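Local coordinates for protein aromatic amino acid aminotransferase I (Candida albicans WO-1, PDB 6HNU) that binds pyridoxal 5'-phosphate and probably transfers the amino group of aromatic L-amino acids to 2-oxoglutarate, at residues H126-E131 and S282-D287; P7-L12 and Y130-V135; A60-P65 and R345-S350; K267-H272 and W355-R360. All blocks are in the same frame, centred on the assembly; numbering follows the deposited sequence. Where two conformers were deposited one is given.

Interaction 1: residues H126-E131 and S282-D287; sequences HKVPYE and SFISLD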
# COMPACT_ATOMS: atom_id res chain seq x y z
N HIS B 126 25.32 3.58 -7.43
CA HIS B 126 25.29 2.19 -7.96
C HIS B 126 25.77 2.12 -9.40
O HIS B 126 26.03 1.00 -9.86
CB HIS B 126 23.89 1.58 -7.81
CG HIS B 126 23.44 1.54 -6.40
ND1 HIS B 126 24.05 0.70 -5.46
CD2 HIS B 126 22.57 2.31 -5.72
CE1 HIS B 126 23.47 0.90 -4.28
NE2 HIS B 126 22.54 1.90 -4.42
N LYS B 127 25.84 3.25 -10.12
CA LYS B 127 26.37 3.30 -11.51
C LYS B 127 25.78 2.12 -12.31
O LYS B 127 26.54 1.23 -12.77
CB LYS B 127 27.90 3.33 -11.40
CG LYS B 127 28.60 4.45 -12.17
CD LYS B 127 27.92 4.82 -13.50
CE LYS B 127 28.72 5.77 -14.37
NZ LYS B 127 29.81 5.08 -15.09
N VAL B 128 24.45 2.07 -12.46
CA VAL B 128 23.76 0.89 -13.06
C VAL B 128 24.33 0.66 -14.46
O VAL B 128 24.40 1.61 -15.25
CB VAL B 128 22.22 1.07 -13.10
CG1 VAL B 128 21.52 -0.18 -13.61
CG2 VAL B 128 21.68 1.47 -11.73
N PRO B 129 24.86 -0.54 -14.76
CA PRO B 129 25.76 -0.71 -15.91
C PRO B 129 25.13 -1.16 -17.22
O PRO B 129 25.84 -1.52 -18.10
CB PRO B 129 26.68 -1.81 -15.39
CG PRO B 129 25.71 -2.73 -14.66
CD PRO B 129 24.84 -1.75 -13.91
N TYR B 130 23.81 -1.10 -17.33
CA TYR B 130 23.06 -1.25 -18.61
C TYR B 130 22.21 0.01 -18.80
O TYR B 130 22.05 0.84 -17.87
CB TYR B 130 22.24 -2.53 -18.63
CG TYR B 130 21.19 -2.62 -17.55
CD1 TYR B 130 21.51 -3.02 -16.26
CD2 TYR B 130 19.88 -2.28 -17.82
CE1 TYR B 130 20.54 -3.06 -15.28
CE2 TYR B 130 18.89 -2.34 -16.86
CZ TYR B 130 19.23 -2.74 -15.58
OH TYR B 130 18.28 -2.82 -14.62
N GLU B 131 21.68 0.17 -20.01
CA GLU B 131 21.13 1.45 -20.48
C GLU B 131 19.68 1.59 -19.99
O GLU B 131 19.34 2.69 -19.50
CB GLU B 131 21.27 1.48 -22.01
CG GLU B 131 20.75 2.74 -22.66
CD GLU B 131 21.50 3.99 -22.25
OE1 GLU B 131 22.72 3.89 -21.90
OE2 GLU B 131 20.86 5.06 -22.24
N SER B 282 26.68 -2.98 -4.75
CA SER B 282 25.34 -3.61 -4.84
C SER B 282 25.34 -4.66 -5.96
O SER B 282 26.21 -4.62 -6.87
CB SER B 282 24.27 -2.59 -5.14
OG SER B 282 24.56 -1.97 -6.40
N PHE B 283 24.35 -5.56 -5.93
CA PHE B 283 24.10 -6.44 -7.10
C PHE B 283 23.68 -5.57 -8.29
O PHE B 283 24.13 -5.89 -9.45
CB PHE B 283 23.09 -7.53 -6.80
CG PHE B 283 23.66 -8.65 -5.98
CD1 PHE B 283 24.46 -9.61 -6.58
CD2 PHE B 283 23.39 -8.72 -4.62
CE1 PHE B 283 24.97 -10.65 -5.82
CE2 PHE B 283 23.88 -9.76 -3.87
CZ PHE B 283 24.68 -10.74 -4.48
N ILE B 284 22.92 -4.48 -8.08
CA ILE B 284 22.60 -3.61 -9.26
C ILE B 284 23.91 -3.11 -9.90
O ILE B 284 23.94 -3.06 -11.15
CB ILE B 284 21.73 -2.41 -8.82
CG1 ILE B 284 20.29 -2.83 -8.48
CG2 ILE B 284 21.76 -1.27 -9.83
CD1 ILE B 284 19.51 -3.32 -9.66
N SER B 285 24.90 -2.69 -9.11
CA SER B 285 26.19 -2.17 -9.65
C SER B 285 26.87 -3.25 -10.51
O SER B 285 27.58 -2.86 -11.47
CB SER B 285 27.11 -1.61 -8.61
OG SER B 285 27.79 -2.64 -7.89
N LEU B 286 26.64 -4.53 -10.23
CA LEU B 286 27.29 -5.66 -10.94
C LEU B 286 26.47 -6.09 -12.15
O LEU B 286 26.91 -7.00 -12.86
CB LEU B 286 27.44 -6.84 -9.98
CG LEU B 286 28.35 -6.60 -8.77
CD1 LEU B 286 28.43 -7.85 -7.88
CD2 LEU B 286 29.75 -6.22 -9.23
N ASP B 287 25.28 -5.52 -12.32
CA ASP B 287 24.19 -6.18 -13.08
C ASP B 287 24.26 -5.82 -14.56
O ASP B 287 23.31 -5.28 -15.07
CB ASP B 287 22.82 -5.82 -12.50
CG ASP B 287 21.68 -6.59 -13.14
OD1 ASP B 287 21.92 -7.72 -13.68
OD2 ASP B 287 20.55 -6.06 -13.12
O HOH W 1 27.01 -0.10 -5.41
O HOH W 2 28.57 -0.32 -12.00
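His126 turns its CG anti to its carbonyl carbon (chi1 -60°), and Ser282 sets OG between its backbone N and carbonyl carbon (chi1 61°), torsions that let imidazole and hydroxyl meet. The motif is an N-cap: Ser282 precedes the short, weakly bonded helix 283-286 in the PLP-binding aminotransferase fold, and its OG is also bonded to His126, the last residue of helix 112-126. His126 ND1 and Ser282 OG form a hydrogen bond of 2.9 Å, in which either may donate. The same OG accepts from Ser285 N at 2.8 Å, with an N-H...O angle of 154°. Ser285 answers in reverse, its OG donating to Ser282 O at 2.7 Å, so two bonds tie the first turn together. One water joins His126 ND1 to Ser282 N. A second donates to both Lys127 O and Ser285 O, linking the two backbones where they do not bond directly. His126 O also receives a CA-H...O contact from Ser285 CA at 3.2 Å.

Further on, the Pro129 ring lies against the end of the helix, CD 3.2 Å from Ile284 O and CG 3.4 Å from Asp287 C. Val128 CG2 and Ile284 CG2 meet in the conformer given, a closeness best treated as doubtful because Ile284 has two conformers. The Asp287 carboxylate is gripped by Tyr233 OH and the backbone N atoms of Arg291 and Val292, which fixes this end of the segment ahead of strand 292-297. Close by, the Tyr130 ring brings CD1 to 3.1 Å from Asp287 O, approaching it obliquely.

Interaction 2: residues P7-L12 and Y130-V135; sequences PQAKDL and YENWDV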
# COMPACT_ATOMS: atom_id res chain seq x y z
N PRO B 7 25.36 -1.25 -22.79
CA PRO B 7 24.54 -2.21 -23.52
C PRO B 7 23.11 -2.23 -22.97
O PRO B 7 22.88 -1.73 -21.87
CB PRO B 7 25.18 -3.56 -23.24
CG PRO B 7 25.87 -3.35 -21.91
CD PRO B 7 26.37 -1.92 -21.96
N GLN B 8 22.20 -2.83 -23.74
CA GLN B 8 20.83 -3.15 -23.27
C GLN B 8 20.90 -4.37 -22.35
O GLN B 8 21.77 -5.26 -22.59
CB GLN B 8 19.89 -3.45 -24.44
CG GLN B 8 19.67 -2.27 -25.38
CD GLN B 8 18.87 -1.17 -24.74
OE1 GLN B 8 19.37 -0.08 -24.49
NE2 GLN B 8 17.60 -1.45 -24.50
N ALA B 9 19.99 -4.43 -21.38
CA ALA B 9 19.74 -5.60 -20.50
C ALA B 9 19.28 -6.78 -21.36
O ALA B 9 18.72 -6.56 -22.45
CB ALA B 9 18.71 -5.28 -19.45
N LYS B 10 19.48 -8.00 -20.88
CA LYS B 10 18.89 -9.20 -21.49
C LYS B 10 17.38 -9.06 -21.43
O LYS B 10 16.86 -8.38 -20.54
CB LYS B 10 19.33 -10.48 -20.79
CG LYS B 10 20.79 -10.84 -21.06
CD LYS B 10 21.11 -12.29 -20.72
CE LYS B 10 22.52 -12.68 -21.12
NZ LYS B 10 22.72 -12.59 -22.59
N ASP B 11 16.71 -9.68 -22.40
CA ASP B 11 15.25 -9.87 -22.38
C ASP B 11 14.93 -10.95 -21.35
O ASP B 11 15.26 -12.12 -21.59
CB ASP B 11 14.74 -10.27 -23.77
CG ASP B 11 13.23 -10.27 -23.81
OD1 ASP B 11 12.61 -10.66 -22.80
OD2 ASP B 11 12.68 -9.89 -24.86
N LEU B 12 14.31 -10.58 -20.24
CA LEU B 12 14.00 -11.56 -19.17
C LEU B 12 12.49 -11.70 -19.03
O LEU B 12 12.02 -12.16 -17.96
CB LEU B 12 14.68 -11.09 -17.87
CG LEU B 12 16.21 -11.02 -17.93
CD1 LEU B 12 16.79 -10.56 -16.59
CD2 LEU B 12 16.82 -12.36 -18.31
N TYR B 130 23.81 -1.10 -17.33
CA TYR B 130 23.06 -1.25 -18.61
C TYR B 130 22.21 0.01 -18.80
O TYR B 130 22.05 0.84 -17.87
CB TYR B 130 22.24 -2.53 -18.63
CG TYR B 130 21.19 -2.62 -17.55
CD1 TYR B 130 21.51 -3.02 -16.26
CD2 TYR B 130 19.88 -2.28 -17.82
CE1 TYR B 130 20.54 -3.06 -15.28
CE2 TYR B 130 18.89 -2.34 -16.86
CZ TYR B 130 19.23 -2.74 -15.58
OH TYR B 130 18.28 -2.82 -14.62
N GLU B 131 21.68 0.17 -20.01
CA GLU B 131 21.13 1.45 -20.48
C GLU B 131 19.68 1.59 -19.99
O GLU B 131 19.34 2.69 -19.50
CB GLU B 131 21.27 1.48 -22.01
CG GLU B 131 20.75 2.74 -22.66
CD GLU B 131 21.50 3.99 -22.25
OE1 GLU B 131 22.72 3.89 -21.90
OE2 GLU B 131 20.86 5.06 -22.24
N ASN B 132 18.88 0.53 -20.11
CA ASN B 132 17.39 0.58 -20.02
C ASN B 132 16.96 0.20 -18.59
O ASN B 132 16.14 -0.72 -18.41
CB ASN B 132 16.71 -0.31 -21.08
CG ASN B 132 17.23 -1.73 -21.17
OD1 ASN B 132 18.43 -2.00 -21.00
ND2 ASN B 132 16.34 -2.64 -21.50
N TRP B 133 17.46 0.94 -17.62
CA TRP B 133 17.13 0.76 -16.18
C TRP B 133 16.21 1.90 -15.77
O TRP B 133 16.16 2.99 -16.45
CB TRP B 133 18.38 0.69 -15.30
CG TRP B 133 19.09 1.99 -15.12
CD1 TRP B 133 19.98 2.53 -16.00
CD2 TRP B 133 18.98 2.93 -14.03
NE1 TRP B 133 20.45 3.72 -15.53
CE2 TRP B 133 19.84 4.02 -14.34
CE3 TRP B 133 18.27 2.98 -12.82
CZ2 TRP B 133 20.01 5.11 -13.48
CZ3 TRP B 133 18.43 4.06 -11.98
CH2 TRP B 133 19.30 5.11 -12.30
N ASP B 134 15.47 1.67 -14.70
CA ASP B 134 14.56 2.71 -14.18
C ASP B 134 14.33 2.49 -12.69
O ASP B 134 14.84 1.50 -12.13
CB ASP B 134 13.25 2.76 -14.96
CG ASP B 134 12.68 4.17 -15.08
OD1 ASP B 134 13.39 5.16 -14.72
OD2 ASP B 134 11.55 4.26 -15.51
N VAL B 135 13.64 3.45 -12.11
CA VAL B 135 13.11 3.38 -10.74
C VAL B 135 11.61 3.67 -10.80
O VAL B 135 11.18 4.55 -11.57
CB VAL B 135 13.86 4.36 -9.83
CG1 VAL B 135 15.33 4.01 -9.76
CG2 VAL B 135 13.71 5.79 -10.30
O HOH W 3 16.17 -5.60 -22.14
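Ala9 N points straight at the Asn132 side chain, donating to OD1 at 2.9 Å with an angle of 176° in the amide plane, on a lone pair. Two residues earlier, Pro7 O accepts from Glu131 N, also at 2.9 Å but more bent, at 141°. Ala9 CB packs on Tyr130 CD2 at 3.6 Å, on the ring half remote from CD1. Gln8, bent at chi2, brings its amide toward Glu131 and Asn132: OE1 comes within 3.5 Å of Glu131 CB, and NE2 lies 3.4 Å from Asn132 CG, the two amide planes 28° apart. The amide nitrogens of Gln8 and Asn132 are both donors and do not bond.

A water accepts from Asn132 ND2 and lies 2.7 Å from Ala9 O, to which it may donate, so both ends of the Asn132 amide may serve residue 9. Asn132 sits at the centre of an inverse gamma turn, just before strand 133-138, an outermost strand of the large sheet. Outward, the Lys10 backbone bonds to that of Glu289 and its O to Gln314 NE2, while Lys6 NZ reaches Tyr130 O. The N-terminal arm is laid along the approach to an edge strand by hydrogen bonds that mostly use backbone atoms.

Interaction 3: residues A60-P65 and R345-S350; sequences ADIPTP and RKWGHS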
# COMPACT_ATOMS: atom_id res chain seq x y z
N ALA B 60 6.95 20.95 7.46
CA ALA B 60 7.69 20.14 8.43
C ALA B 60 8.94 20.91 8.89
O ALA B 60 9.52 21.66 8.09
CB ALA B 60 8.07 18.81 7.84
N ASP B 61 9.34 20.69 10.15
CA ASP B 61 10.61 21.20 10.69
C ASP B 61 11.59 20.04 10.66
O ASP B 61 11.22 18.95 11.16
CB ASP B 61 10.40 21.75 12.09
CG ASP B 61 9.63 23.05 12.13
OD1 ASP B 61 9.27 23.61 11.04
OD2 ASP B 61 9.40 23.49 13.27
N ILE B 62 12.75 20.24 10.02
CA ILE B 62 13.76 19.19 9.77
C ILE B 62 15.13 19.71 10.15
O ILE B 62 15.33 20.93 10.22
CB ILE B 62 13.68 18.75 8.29
CG1 ILE B 62 14.26 19.80 7.35
CG2 ILE B 62 12.22 18.41 7.97
CD1 ILE B 62 14.12 19.45 5.87
N PRO B 63 16.10 18.82 10.42
CA PRO B 63 17.47 19.25 10.73
C PRO B 63 18.21 19.77 9.50
O PRO B 63 17.70 19.58 8.37
CB PRO B 63 18.11 17.99 11.35
CG PRO B 63 17.33 16.84 10.76
CD PRO B 63 15.91 17.36 10.60
N THR B 64 19.38 20.42 9.72
CA THR B 64 20.12 21.16 8.67
C THR B 64 21.46 20.49 8.41
O THR B 64 22.22 20.20 9.33
CB THR B 64 20.27 22.65 9.01
OG1 THR B 64 20.94 22.75 10.27
CG2 THR B 64 18.93 23.34 9.08
N PRO B 65 21.80 20.22 7.13
CA PRO B 65 23.13 19.73 6.81
C PRO B 65 24.14 20.76 7.32
O PRO B 65 23.84 21.96 7.27
CB PRO B 65 23.13 19.66 5.29
CG PRO B 65 21.68 19.57 4.89
CD PRO B 65 20.95 20.38 5.94
N ARG B 345 15.29 17.65 -1.42
CA ARG B 345 15.69 18.79 -2.28
C ARG B 345 16.18 19.95 -1.42
O ARG B 345 17.08 20.66 -1.88
CB ARG B 345 14.52 19.19 -3.18
CG ARG B 345 14.35 18.16 -4.29
CD ARG B 345 13.22 18.44 -5.24
NE ARG B 345 13.25 17.45 -6.31
CZ ARG B 345 14.04 17.52 -7.38
NH1 ARG B 345 14.86 18.56 -7.54
NH2 ARG B 345 14.01 16.56 -8.29
N LYS B 346 15.69 20.07 -0.19
CA LYS B 346 16.16 21.13 0.74
C LYS B 346 17.58 20.78 1.18
O LYS B 346 18.48 21.65 1.18
CB LYS B 346 15.21 21.29 1.93
CG LYS B 346 15.63 22.36 2.94
CD LYS B 346 15.69 23.74 2.31
CE LYS B 346 16.18 24.80 3.27
NZ LYS B 346 16.28 26.12 2.58
N TRP B 347 17.83 19.50 1.48
CA TRP B 347 19.17 19.02 1.85
C TRP B 347 20.07 18.98 0.62
O TRP B 347 21.30 19.20 0.75
CB TRP B 347 19.03 17.64 2.50
CG TRP B 347 18.42 17.61 3.86
CD1 TRP B 347 17.97 18.63 4.64
CD2 TRP B 347 18.25 16.41 4.61
NE1 TRP B 347 17.51 18.12 5.83
CE2 TRP B 347 17.67 16.77 5.84
CE3 TRP B 347 18.53 15.07 4.36
CZ2 TRP B 347 17.38 15.82 6.83
CZ3 TRP B 347 18.23 14.13 5.32
CH2 TRP B 347 17.68 14.50 6.55
N GLY B 348 19.47 18.70 -0.53
CA GLY B 348 20.18 18.37 -1.78
C GLY B 348 20.91 17.04 -1.67
O GLY B 348 20.95 16.42 -0.59
N HIS B 349 21.42 16.55 -2.78
CA HIS B 349 22.24 15.32 -2.76
C HIS B 349 23.37 15.48 -1.74
O HIS B 349 23.73 14.49 -1.04
CB HIS B 349 22.75 15.03 -4.16
CG HIS B 349 21.68 14.47 -4.99
ND1 HIS B 349 21.12 13.24 -4.71
CD2 HIS B 349 21.02 14.99 -6.05
CE1 HIS B 349 20.17 13.01 -5.58
NE2 HIS B 349 20.11 14.05 -6.45
N SER B 350 23.95 16.68 -1.65
CA SER B 350 25.09 16.90 -0.75
C SER B 350 24.63 16.62 0.69
O SER B 350 25.36 15.97 1.44
CB SER B 350 25.64 18.32 -0.91
OG SER B 350 26.85 18.45 -0.18
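Trp347 and Pro63 share the one hydrogen bond of the contact: indole NE1 donates to Pro63 O at 2.9 Å. The N-H...O angle is 140°, and the oxygen lies at the ring edge but 27° out of its plane, a bent bond that nevertheless satisfies the N-H of a buried indole.

The remaining contacts are apolar and gather round the same ring. Ile62 approaches obliquely with CD1, 3.6 Å from Trp347 NE1, its CG1 held between backbone N and carbonyl carbon (chi1 73°). Pro65 crosses the indole at about a right angle, with CD 3.7 Å from CD1 and CG 3.9 Å from CG. Near the benzo ring, Pro63 CG is 4.1 Å from Trp347 CZ2. Lys346 adds a looser touch, CG 4.4 Å from Ile62 CD1.

Aromatic neighbours complete the setting. Phe67 meets Trp347 edge-to-face, and the Trp355 ring, eight residues on in helix 334-377, lies against it. That helix is kinked where the N atoms of His349 and Ser350 have no bond to the preceding turn, next to Gly348 with its positive phi.

Ala60 and Asp61 continue the two-stranded antiparallel sheet 57-62/81-86 into a ladder with the second subunit, whose Pro54 also packs on Trp347. Here a tryptophan of the long helix packs at the end of a strand whose ladder continues into the second subunit, at the dimer interface of a class I aminotransferase.

Interaction 4: residues K267-H272 and W355-R360; sequences KAVHDH and WLIGLR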
# COMPACT_ATOMS: atom_id res chain seq x y z
N LYS B 267 39.59 6.04 11.74
CA LYS B 267 39.03 5.15 10.67
C LYS B 267 37.85 5.80 9.94
O LYS B 267 37.52 5.34 8.84
CB LYS B 267 38.60 3.79 11.24
CG LYS B 267 39.60 2.66 11.03
CD LYS B 267 39.02 1.28 11.27
CE LYS B 267 38.68 1.01 12.72
NZ LYS B 267 37.24 1.25 13.03
N ALA B 268 37.20 6.81 10.53
CA ALA B 268 35.96 7.38 9.98
C ALA B 268 36.25 7.89 8.56
O ALA B 268 37.39 8.38 8.31
CB ALA B 268 35.43 8.47 10.87
N VAL B 269 35.31 7.73 7.62
CA VAL B 269 35.42 8.36 6.27
C VAL B 269 35.45 9.88 6.48
O VAL B 269 34.76 10.35 7.39
CB VAL B 269 34.29 7.92 5.32
CG1 VAL B 269 34.43 6.44 4.96
CG2 VAL B 269 32.93 8.21 5.92
N HIS B 270 36.23 10.61 5.69
CA HIS B 270 36.53 12.05 5.93
C HIS B 270 35.70 12.95 5.00
O HIS B 270 35.67 14.15 5.28
CB HIS B 270 38.03 12.35 5.76
CG HIS B 270 38.92 11.55 6.66
ND1 HIS B 270 40.02 10.85 6.18
CD2 HIS B 270 38.88 11.32 7.99
CE1 HIS B 270 40.62 10.23 7.18
NE2 HIS B 270 39.93 10.50 8.31
N ASP B 271 35.08 12.41 3.93
CA ASP B 271 34.33 13.25 2.94
C ASP B 271 33.44 12.40 2.03
O ASP B 271 33.47 11.17 2.12
CB ASP B 271 35.31 14.11 2.13
CG ASP B 271 36.43 13.31 1.51
OD1 ASP B 271 36.19 12.14 1.15
OD2 ASP B 271 37.55 13.83 1.42
N HIS B 272 32.70 13.05 1.12
CA HIS B 272 31.67 12.38 0.29
C HIS B 272 32.34 11.32 -0.60
O HIS B 272 31.74 10.23 -0.78
CB HIS B 272 30.83 13.38 -0.50
CG HIS B 272 29.94 14.21 0.37
ND1 HIS B 272 29.01 15.08 -0.15
CD2 HIS B 272 29.78 14.28 1.70
CE1 HIS B 272 28.38 15.69 0.81
NE2 HIS B 272 28.79 15.20 1.97
N TRP B 355 23.75 13.23 5.66
CA TRP B 355 22.85 12.48 6.55
C TRP B 355 23.30 11.02 6.62
O TRP B 355 23.39 10.46 7.74
CB TRP B 355 21.40 12.62 6.09
CG TRP B 355 20.48 11.82 6.94
CD1 TRP B 355 20.03 10.55 6.71
CD2 TRP B 355 19.95 12.22 8.19
NE1 TRP B 355 19.19 10.16 7.71
CE2 TRP B 355 19.13 11.15 8.65
CE3 TRP B 355 20.01 13.39 8.95
CZ2 TRP B 355 18.40 11.23 9.83
CZ3 TRP B 355 19.28 13.46 10.12
CH2 TRP B 355 18.50 12.40 10.56
N LEU B 356 23.58 10.42 5.47
CA LEU B 356 24.02 8.99 5.38
C LEU B 356 25.39 8.81 6.04
O LEU B 356 25.61 7.75 6.67
CB LEU B 356 24.02 8.57 3.91
CG LEU B 356 22.69 8.73 3.20
CD1 LEU B 356 22.85 8.30 1.76
CD2 LEU B 356 21.57 7.94 3.88
N ILE B 357 26.26 9.84 6.02
CA ILE B 357 27.59 9.76 6.67
C ILE B 357 27.42 9.85 8.20
O ILE B 357 28.10 9.12 8.93
CB ILE B 357 28.50 10.85 6.06
CG1 ILE B 357 28.94 10.42 4.66
CG2 ILE B 357 29.69 11.16 6.96
CD1 ILE B 357 29.38 11.56 3.80
N GLY B 358 26.49 10.68 8.66
CA GLY B 358 26.09 10.80 10.07
C GLY B 358 25.47 9.48 10.55
O GLY B 358 25.82 9.00 11.65
N LEU B 359 24.62 8.88 9.72
CA LEU B 359 24.00 7.57 10.03
C LEU B 359 25.09 6.50 10.20
O LEU B 359 25.05 5.78 11.21
CB LEU B 359 22.97 7.26 8.94
CG LEU B 359 22.05 6.07 9.17
CD1 LEU B 359 21.18 6.27 10.41
CD2 LEU B 359 21.14 5.86 7.95
N ARG B 360 26.03 6.40 9.26
CA ARG B 360 27.23 5.53 9.33
C ARG B 360 27.98 5.73 10.66
O ARG B 360 28.23 4.73 11.34
CB ARG B 360 28.13 5.79 8.13
CG ARG B 360 29.43 5.00 8.14
CD ARG B 360 30.27 5.37 6.95
NE ARG B 360 31.46 4.55 6.75
CZ ARG B 360 31.50 3.44 6.03
NH1 ARG B 360 30.41 2.98 5.45
NH2 ARG B 360 32.64 2.78 5.93
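The His272 ring and the Arg360 guanidinium are the flat groups of this contact, and an aliphatic side chain approaches each obliquely. They meet where an interhelical loop, between helices 264-267 and 272-278, packs on helix 334-377, the long helix of the aminotransferase fold. Ile357 CD1 comes to 3.5 Å from His272 CD2 and 4.1 Å from NE2, the two side chains crossing at about a right angle. Val269 CG1 stands 3.9 Å from Arg360 NE and 4.2 Å from NH2.

No hydrogen bond joins the two segments directly. Polar partners lie just outside them: Glu255 OE2 takes both a salt bridge from Arg360 NE and a hydrogen bond from Val269 N, bridging loop and helix through one carboxylate oxygen. The salt bridge helps hold the guanidinium end, and the Arg360 chain, extended from CG to NE, brings CD and NE to the valine methyls. His272 NE2 is bonded to Asp354 OD1, on the turn of helix 334-377 before Ile357, which holds the ring beside the isoleucine. At the start of helix 272-278, Asp271 is the N-cap and its OD1 accepts from Glu274 N.

Helix 272-278 packs beside the contact, Phe275 touching Ile357 and Ala278 touching Arg360. Between the two flat groups, the methyls are more distant: Val269 CG2 lies 4.5 Å from Ile357 CG2, whereas it is 4.0 Å from Arg360 CD.

How the interactions relate
Interactions 1 and 2 are neighbours, their centres 10 Å apart. They share Tyr130 and Glu131, and join across Val128 and Trp133, tying the N-terminal arm, the lead-in to edge strand 133-138 and helix 283-286 together. Interactions 3 and 4, centres 16 Å apart, both use helix 334-377 and meet where Trp347 packs on Trp355 and Ser350 touches His272. Centres in different pairs lie 23 to 32 Å apart, and the pairs do not touch. Along the chain interaction 1 is nested within the loop closed by interaction 3, which alternates with interactions 2 and 4. The long helix links the sheet that runs on into the second subunit to loop 267-272; the other pair sits at the large sheet.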